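Local coordinates for protein cruciferin (Brassica napus, PDB 3KGL) that probably serves as a seed storage protein, an 11S globulin of the cupin superfamily that acts as a nutrient reservoir, at residues V46-E51 / Q163-D168; S67-G72 / L173-V178. All blocks are in the same frame, centred on the assembly; numbering follows the deposited sequence.

Interactions 1 and 2 lie in the same cupin barrel, with centres about 8 Å apart, and strand 173-180 ties them together. In one sheet this strand runs between strand 43-50, which supplies 46-51 to interaction 1, and strand 65-71, which supplies 67-72 to interaction 2. Probable backbone hydrogen bonds make the join: Y48 N to I175 O, 2.7 Å, and I50 N to L173 O, 2.8 Å. Inside the barrel I50 CD1 packs on I175 CD1 at 3.6 Å, so the interior side chains of both contacts meet. A glycerol, probably from the crystallisation liquor, is hydrogen-bonded to Y48 OH in this interior.

Interaction 1. Residues V46-E51 / Q163-D168; sequences VRYIIE and QWFYND
I50 and Y48 meet F165 across the inside of a barrel, from strands of two different sheets. The CA atoms of the nearest pair, I50 and N167, are 6.6 Å apart, too far for a paired strand register, and side chains fill most of the gap. The packed part of the contact is apolar. In I50, CG1 stands anti to the carbonyl carbon (chi1 -47°) and carries CD1 to F165 CB at 3.9 Å, the two side chains crossing at about a right angle. The other branch, CG2, lies anti to the backbone N and meets N167 CB at 4.2 Å, the I50 and N167 side chains sliding past each other in opposite directions. The Y48 side chain also crosses that of F165 at about a right angle, and CE2 of F165 lies 3.9 Å from CE2 of Y48, at the edge of the tyrosine ring and near its plane. Y56 stacks on the Y48 ring, and M76 packs on F165.

The contact becomes looser where 46-51 leaves its strand. E51 is partly exposed and its side chain sets off away from 163-168, making no contact with that segment; E51 touches N167 through its carbonyl instead. The total buried surface is a modest 230 Å². Interior side chains bridging two antiparallel sheets, with backbone pairing left to neighbouring strands, are characteristic of the jelly-roll beta-barrel (double-stranded beta-helix) of a cupin domain.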
loop_
_atom_site.group_PDB
_atom_site.type_symbol
_atom_site.label_atom_id
_atom_site.label_comp_id
_atom_site.label_asym_id
_atom_site.label_seq_id
_atom_site.Cartn_x
_atom_site.Cartn_y
_atom_site.Cartn_z
ATOM N N VAL A 46 21.997 1.849 5.977
ATOM C CA VAL A 46 23.087 2.819 5.937
ATOM C C VAL A 46 23.701 2.926 7.308
ATOM O O VAL A 46 23.034 2.691 8.307
ATOM C CB VAL A 46 22.608 4.223 5.510
ATOM C CG1 VAL A 46 21.494 4.691 6.413
ATOM C CG2 VAL A 46 23.761 5.220 5.530
ATOM N N ARG A 47 24.981 3.271 7.361
ATOM C CA ARG A 47 25.653 3.457 8.634
ATOM C C ARG A 47 26.342 4.789 8.589
ATOM O O ARG A 47 27.135 5.035 7.697
ATOM C CB ARG A 47 26.696 2.373 8.871
ATOM C CG ARG A 47 27.564 2.639 10.077
ATOM C CD ARG A 47 28.920 1.965 9.961
ATOM N NE ARG A 47 28.847 0.538 10.216
ATOM C CZ ARG A 47 29.207 -0.399 9.352
ATOM N NH1 ARG A 47 29.688 -0.075 8.162
ATOM N NH2 ARG A 47 29.089 -1.673 9.690
ATOM N N TYR A 48 26.016 5.661 9.534
ATOM C CA TYR A 48 26.777 6.880 9.723
ATOM C C TYR A 48 27.932 6.527 10.628
ATOM O O TYR A 48 27.713 5.946 11.694
ATOM C CB TYR A 48 25.945 7.941 10.436
ATOM C CG TYR A 48 24.675 8.361 9.740
ATOM C CD1 TYR A 48 24.560 8.306 8.357
ATOM C CD2 TYR A 48 23.601 8.852 10.469
ATOM C CE1 TYR A 48 23.400 8.706 7.720
ATOM C CE2 TYR A 48 22.446 9.254 9.845
ATOM C CZ TYR A 48 22.346 9.184 8.471
ATOM O OH TYR A 48 21.185 9.591 7.856
ATOM N N ILE A 49 29.157 6.862 10.223
ATOM C CA ILE A 49 30.290 6.785 11.155
ATOM C C ILE A 49 30.891 8.145 11.455
ATOM O O ILE A 49 31.726 8.633 10.686
ATOM C CB ILE A 49 31.429 5.913 10.655
ATOM C CG1 ILE A 49 30.896 4.661 9.966
ATOM C CG2 ILE A 49 32.269 5.554 11.819
ATOM C CD1 ILE A 49 31.897 3.536 9.887
ATOM N N ILE A 50 30.483 8.737 12.580
ATOM C CA ILE A 50 30.802 10.135 12.869
ATOM C C ILE A 50 31.980 10.306 13.832
ATOM O O ILE A 50 31.974 9.770 14.943
ATOM C CB ILE A 50 29.574 10.904 13.392
ATOM C CG1 ILE A 50 28.363 10.620 12.506
ATOM C CG2 ILE A 50 29.871 12.391 13.410
ATOM C CD1 ILE A 50 27.051 10.833 13.195
ATOM N N GLU A 51 32.985 11.062 13.390
ATOM C CA GLU A 51 34.213 11.256 14.156
ATOM C C GLU A 51 33.991 12.243 15.284
ATOM O O GLU A 51 32.859 12.617 15.560
ATOM C CB GLU A 51 35.351 11.733 13.249
ATOM C CG GLU A 51 35.938 10.651 12.356
ATOM C CD GLU A 51 36.420 9.430 13.144
ATOM O OE1 GLU A 51 36.404 9.471 14.400
ATOM O OE2 GLU A 51 36.820 8.428 12.504
ATOM N N GLN A 163 16.723 15.502 10.533
ATOM C CA GLN A 163 17.570 15.175 11.691
ATOM C C GLN A 163 19.043 15.427 11.427
ATOM O O GLN A 163 19.525 15.229 10.312
ATOM C CB GLN A 163 17.435 13.713 12.072
ATOM C CG GLN A 163 16.373 13.432 13.092
ATOM C CD GLN A 163 16.200 11.951 13.318
ATOM O OE1 GLN A 163 16.883 11.145 12.697
ATOM N NE2 GLN A 163 15.279 11.582 14.203
ATOM N N TRP A 164 19.752 15.839 12.474
ATOM C CA TRP A 164 21.201 16.040 12.434
ATOM C C TRP A 164 21.813 15.395 13.678
ATOM O O TRP A 164 21.199 15.392 14.745
ATOM C CB TRP A 164 21.554 17.534 12.388
ATOM C CG TRP A 164 20.947 18.317 13.519
ATOM C CD1 TRP A 164 19.771 19.006 13.493
ATOM C CD2 TRP A 164 21.467 18.469 14.845
ATOM N NE1 TRP A 164 19.528 19.575 14.716
ATOM C CE2 TRP A 164 20.552 19.261 15.564
ATOM C CE3 TRP A 164 22.617 18.013 15.494
ATOM C CZ2 TRP A 164 20.750 19.607 16.892
ATOM C CZ3 TRP A 164 22.812 18.360 16.818
ATOM C CH2 TRP A 164 21.884 19.148 17.501
ATOM N N PHE A 165 23.021 14.849 13.546
ATOM C CA PHE A 165 23.702 14.220 14.676
ATOM C C PHE A 165 25.053 14.870 14.961
ATOM O O PHE A 165 25.754 15.289 14.035
ATOM C CB PHE A 165 23.877 12.723 14.424
ATOM C CG PHE A 165 22.581 11.985 14.268
ATOM C CD1 PHE A 165 21.914 11.487 15.376
ATOM C CD2 PHE A 165 22.020 11.798 13.013
ATOM C CE1 PHE A 165 20.715 10.814 15.235
ATOM C CE2 PHE A 165 20.822 11.126 12.868
ATOM C CZ PHE A 165 20.171 10.629 13.977
ATOM N N TYR A 166 25.406 14.957 16.245
ATOM C CA TYR A 166 26.689 15.528 16.662
ATOM C C TYR A 166 27.401 14.620 17.642
ATOM O O TYR A 166 26.813 14.174 18.626
ATOM C CB TYR A 166 26.513 16.908 17.309
ATOM C CG TYR A 166 27.811 17.527 17.808
ATOM C CD1 TYR A 166 28.697 18.131 16.929
ATOM C CD2 TYR A 166 28.148 17.508 19.156
ATOM C CE1 TYR A 166 29.880 18.699 17.377
ATOM C CE2 TYR A 166 29.335 18.068 19.611
ATOM C CZ TYR A 166 30.196 18.667 18.715
ATOM O OH TYR A 166 31.380 19.232 19.151
ATOM N N ASN A 167 28.675 14.360 17.370
ATOM C CA ASN A 167 29.518 13.623 18.294
ATOM C C ASN A 167 30.279 14.557 19.237
ATOM O O ASN A 167 31.385 15.010 18.923
ATOM C CB ASN A 167 30.497 12.742 17.530
ATOM C CG ASN A 167 31.196 11.740 18.424
ATOM O OD1 ASN A 167 32.259 11.216 18.075
ATOM N ND2 ASN A 167 30.601 11.463 19.583
ATOM N N ASP A 168 29.658 14.852 20.378
ATOM C CA ASP A 168 30.303 15.565 21.473
ATOM C C ASP A 168 31.307 14.619 22.102
ATOM O O ASP A 168 32.212 15.028 22.834
ATOM C CB ASP A 168 29.266 15.971 22.534
ATOM C CG ASP A 168 28.549 14.766 23.159
ATOM O OD1 ASP A 168 28.435 13.723 22.481
ATOM O OD2 ASP A 168 28.089 14.860 24.325
#

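Interaction 2. Residues S67-G72 / L173-V178; sequences SFVAKG and LVIVSV
S67 and S177 both carry OG anti to the carbonyl carbon (chi1 -56° and -69°), and from facing positions on one side of the sheet the two hydroxyls meet in a hydrogen bond of 3.0 Å between S67 OG and S177 OG. V69 and I175 share that side, lying side by side and pointing the same way, with their CG1 atoms 3.8 Å apart. The other side carries F68, K71, V174 and V176; here K71 CG packs on V174 CB at 3.9 Å.

The backbones pair antiparallel. F68 and V176 form a hydrogen-bonded pair, F68 N to V176 O at 2.6 Å and V176 N to F68 O at 2.7 Å. Beyond V69 the register slips by one residue: V174 O accepts a bond from A70 N at 2.8 Å and a weak one from K71 N at 3.5 Å, while V174 N returns to K71 O. A70, at the first bulge position, has the near-helical psi of -40° that lets A70 and K71 both face V174. Strand 43-50 lies along the other edge of 173-180, and F68 and V176 both pack on F400 of the second cupin domain. Such a pairing is a classic beta bulge, here within the antiparallel sheet of the N-terminal cupin barrel.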
loop_
_atom_site.group_PDB
_atom_site.type_symbol
_atom_site.label_atom_id
_atom_site.label_comp_id
_atom_site.label_asym_id
_atom_site.label_seq_id
_atom_site.Cartn_x
_atom_site.Cartn_y
_atom_site.Cartn_z
ATOM N N SER A 67 16.441 4.333 13.303
ATOM C CA SER A 67 17.880 4.396 13.530
ATOM C C SER A 67 18.235 3.677 14.821
ATOM O O SER A 67 17.416 3.608 15.735
ATOM C CB SER A 67 18.360 5.857 13.593
ATOM O OG SER A 67 18.016 6.611 12.431
ATOM N N PHE A 68 19.455 3.140 14.883
ATOM C CA PHE A 68 20.006 2.542 16.102
ATOM C C PHE A 68 21.420 3.076 16.312
ATOM O O PHE A 68 22.172 3.241 15.354
ATOM C CB PHE A 68 20.023 1.024 15.984
ATOM C CG PHE A 68 20.485 0.313 17.225
ATOM C CD1 PHE A 68 19.599 0.020 18.244
ATOM C CD2 PHE A 68 21.807 -0.092 17.357
ATOM C CE1 PHE A 68 20.029 -0.653 19.377
ATOM C CE2 PHE A 68 22.243 -0.753 18.483
ATOM C CZ PHE A 68 21.352 -1.035 19.496
ATOM N N VAL A 69 21.770 3.381 17.558
ATOM C CA VAL A 69 23.116 3.845 17.869
ATOM C C VAL A 69 23.893 2.633 18.347
ATOM O O VAL A 69 23.560 2.046 19.374
ATOM C CB VAL A 69 23.117 4.940 18.953
ATOM C CG1 VAL A 69 22.557 6.246 18.410
ATOM C CG2 VAL A 69 22.296 4.492 20.116
ATOM N N ALA A 70 24.905 2.239 17.581
ATOM C CA ALA A 70 25.583 0.970 17.809
ATOM C C ALA A 70 26.817 1.160 18.662
ATOM O O ALA A 70 27.111 0.337 19.526
ATOM C CB ALA A 70 25.953 0.330 16.498
ATOM N N LYS A 71 27.540 2.244 18.396
ATOM C CA LYS A 71 28.730 2.608 19.155
ATOM C C LYS A 71 28.711 4.106 19.397
ATOM O O LYS A 71 28.542 4.890 18.468
ATOM C CB LYS A 71 30.026 2.252 18.395
ATOM C CG LYS A 71 29.975 0.992 17.532
ATOM C CD LYS A 71 31.370 0.413 17.229
ATOM C CE LYS A 71 31.817 -0.519 18.354
ATOM N NZ LYS A 71 30.689 -1.352 18.908
ATOM N N GLY A 72 28.888 4.517 20.642
ATOM C CA GLY A 72 29.187 5.907 20.882
ATOM C C GLY A 72 28.103 6.636 21.621
ATOM O O GLY A 72 27.221 6.025 22.223
ATOM N N LEU A 173 31.070 7.955 17.026
ATOM C CA LEU A 173 29.645 7.705 17.177
ATOM C C LEU A 173 29.126 6.988 15.942
ATOM O O LEU A 173 29.286 7.477 14.819
ATOM C CB LEU A 173 28.903 9.029 17.349
ATOM C CG LEU A 173 27.390 8.998 17.177
ATOM C CD1 LEU A 173 26.722 8.258 18.326
ATOM C CD2 LEU A 173 26.904 10.413 17.068
ATOM N N VAL A 174 28.511 5.827 16.141
ATOM C CA VAL A 174 28.057 5.017 15.019
ATOM C C VAL A 174 26.553 4.858 15.060
ATOM O O VAL A 174 26.020 4.169 15.923
ATOM C CB VAL A 174 28.706 3.613 15.011
ATOM C CG1 VAL A 174 28.021 2.741 14.002
ATOM C CG2 VAL A 174 30.176 3.702 14.683
ATOM N N ILE A 175 25.864 5.510 14.132
ATOM C CA ILE A 175 24.445 5.263 13.978
ATOM C C ILE A 175 24.238 4.336 12.773
ATOM O O ILE A 175 24.916 4.464 11.749
ATOM C CB ILE A 175 23.585 6.567 13.849
ATOM C CG1 ILE A 175 23.782 7.498 15.046
ATOM C CG2 ILE A 175 22.105 6.221 13.782
ATOM C CD1 ILE A 175 24.699 8.665 14.779
ATOM N N VAL A 176 23.311 3.393 12.933
ATOM C CA VAL A 176 22.915 2.464 11.890
ATOM C C VAL A 176 21.406 2.643 11.621
ATOM O O VAL A 176 20.633 2.817 12.566
ATOM C CB VAL A 176 23.289 1.043 12.326
ATOM C CG1 VAL A 176 22.120 0.085 12.207
ATOM C CG2 VAL A 176 24.513 0.570 11.545
ATOM N N SER A 177 20.998 2.644 10.345
ATOM C CA SER A 177 19.635 3.053 9.948
ATOM C C SER A 177 19.009 2.172 8.869
ATOM O O SER A 177 19.660 1.854 7.876
ATOM C CB SER A 177 19.623 4.496 9.409
ATOM O OG SER A 177 19.878 5.469 10.406
ATOM N N VAL A 178 17.738 1.805 9.041
ATOM C CA VAL A 178 16.989 1.181 7.950
ATOM C C VAL A 178 16.098 2.219 7.272
ATOM O O VAL A 178 15.535 3.088 7.930
ATOM C CB VAL A 178 16.118 -0.019 8.412
ATOM C CG1 VAL A 178 14.987 0.450 9.274
ATOM C CG2 VAL A 178 15.559 -0.780 7.203
#